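Local atomic coordinates of anti-sigma-I factor RsgI2 (PDB entry 4B9P), a protein that probably restrains the sigma factor SigI2 and, through the extracellular family 3 carbohydrate-binding module described here, senses cellulose outside the cell. Residues 33-39 with 96-101. Numbering follows the deposited sequence. Where two conformers were deposited one is given.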
# COMPACT_ATOMS: atom_id res chain seq x y z
N GLY A 33 2.84 -17.25 -10.69
CA GLY A 33 3.92 -18.07 -11.21
C GLY A 33 3.82 -19.51 -10.74
O GLY A 33 2.77 -19.98 -10.36
N ASN A 34 4.93 -20.24 -10.75
CA ASN A 34 4.87 -21.59 -10.21
C ASN A 34 5.94 -21.83 -9.14
O ASN A 34 6.22 -22.96 -8.80
CB ASN A 34 4.85 -22.67 -11.29
CG ASN A 34 3.47 -22.86 -11.91
OD1 ASN A 34 2.46 -23.14 -11.22
ND2 ASN A 34 3.41 -22.70 -13.22
N THR A 35 6.46 -20.75 -8.57
CA THR A 35 7.39 -20.87 -7.44
C THR A 35 6.73 -20.31 -6.18
O THR A 35 6.04 -19.31 -6.25
CB THR A 35 8.68 -20.07 -7.68
OG1 THR A 35 8.39 -18.68 -7.68
CG2 THR A 35 9.29 -20.46 -9.02
N PRO A 36 6.96 -20.92 -5.02
CA PRO A 36 6.48 -20.34 -3.75
C PRO A 36 7.27 -19.07 -3.47
O PRO A 36 8.44 -18.96 -3.83
CB PRO A 36 6.84 -21.43 -2.71
CG PRO A 36 6.96 -22.69 -3.55
CD PRO A 36 7.58 -22.23 -4.85
N ILE A 37 6.63 -18.12 -2.81
CA ILE A 37 7.27 -16.86 -2.46
C ILE A 37 7.23 -16.70 -0.94
O ILE A 37 6.18 -16.81 -0.32
CB ILE A 37 6.54 -15.67 -3.13
CG1 ILE A 37 6.66 -15.79 -4.66
CG2 ILE A 37 7.08 -14.31 -2.62
CD1 ILE A 37 5.71 -14.91 -5.44
N THR A 38 8.38 -16.47 -0.33
CA THR A 38 8.42 -16.24 1.11
C THR A 38 7.92 -14.81 1.39
O THR A 38 8.53 -13.83 0.95
CB THR A 38 9.86 -16.43 1.63
OG1 THR A 38 10.26 -17.78 1.36
CG2 THR A 38 9.97 -16.12 3.13
N LEU A 39 6.82 -14.67 2.15
CA LEU A 39 6.18 -13.37 2.28
C LEU A 39 7.07 -12.35 2.96
O LEU A 39 7.03 -11.18 2.62
CB LEU A 39 4.85 -13.50 3.00
CG LEU A 39 3.73 -14.06 2.14
CD1 LEU A 39 2.58 -14.40 3.04
CD2 LEU A 39 3.29 -13.04 1.07
N ALA A 96 5.08 -14.94 8.65
CA ALA A 96 3.90 -14.86 7.79
C ALA A 96 3.75 -16.07 6.85
O ALA A 96 2.67 -16.30 6.34
CB ALA A 96 3.93 -13.60 6.96
N GLY A 97 4.83 -16.80 6.60
CA GLY A 97 4.76 -18.02 5.82
C GLY A 97 5.03 -17.78 4.35
O GLY A 97 5.64 -16.79 3.93
N VAL A 98 4.54 -18.71 3.55
CA VAL A 98 4.86 -18.78 2.14
C VAL A 98 3.59 -18.59 1.33
O VAL A 98 2.54 -19.12 1.69
CB VAL A 98 5.53 -20.13 1.81
CG1 VAL A 98 5.60 -20.37 0.33
CG2 VAL A 98 6.93 -20.14 2.43
N LEU A 99 3.69 -17.82 0.26
CA LEU A 99 2.59 -17.64 -0.66
C LEU A 99 2.82 -18.59 -1.81
O LEU A 99 3.71 -18.39 -2.65
CB LEU A 99 2.57 -16.19 -1.13
CG LEU A 99 1.29 -15.84 -1.89
CD1 LEU A 99 0.04 -15.89 -0.96
CD2 LEU A 99 1.44 -14.48 -2.53
N ASN A 100 2.05 -19.67 -1.85
CA ASN A 100 2.19 -20.63 -2.93
C ASN A 100 1.54 -20.19 -4.20
O ASN A 100 0.64 -19.35 -4.18
CB ASN A 100 1.66 -21.99 -2.49
CG ASN A 100 2.60 -22.68 -1.53
OD1 ASN A 100 3.81 -22.75 -1.77
ND2 ASN A 100 2.08 -23.12 -0.40
N PRO A 101 1.94 -20.79 -5.34
CA PRO A 101 1.28 -20.46 -6.61
C PRO A 101 -0.24 -20.65 -6.52
O PRO A 101 -0.73 -21.66 -6.03
CB PRO A 101 1.94 -21.45 -7.59
CG PRO A 101 3.31 -21.61 -7.03
CD PRO A 101 3.12 -21.65 -5.54
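Two crossings between the sheets of a beta sandwich can pair with each other, and residues 33-39 and 96-101 show how little backbone this takes. Strands 37-38 and 98-99 run antiparallel as a two-stranded ribbon. Ile-37 and Leu-99 form the hydrogen-bonded pair: Ile-37 N donates to Leu-99 O at 2.9 Å, and Leu-99 N to Ile-37 O at 2.7 Å. Thr-38 and Val-98 follow as a non-hydrogen-bonded pair, their CA atoms 4.5 Å apart. A third bond, from Leu-39 N to Gly-97 O at 3.0 Å, continues the pattern just as the chain at Leu-39 leaves the extended conformation. Gly-97, with positive phi, adopts backbone angles at which a CB would strike the preceding carbonyl oxygen.

The side chains divide by face. Ile-37 and Leu-99 are buried on one, where Leu-39 joins them, its CD2 3.9 Å from Leu-99 CB and its CB 4.1 Å from Ala-96 CB. Thr-38 and Val-98 lie exposed on the other, and Val-98 CG1 reaches Pro-36 CB at 3.5 Å. Beyond the paired strands, Pro-101 packs against the turn at 33-35, its CG 3.4 Å from Asn-34 C and its CB 3.2 Å from Gly-33 O. Asn-31, at the end of strand 25-31, ties both segments together, its ND2 donating to Thr-35 O and Leu-99 O.

Strands 25-31 and 104-111 belong to one sheet, 42-48 and 84-92 to the other. Backbone hydrogen bonds thus join the two connections, while the leucines and isoleucine bury one side of the ribbon at this edge of the module, away from its calcium site.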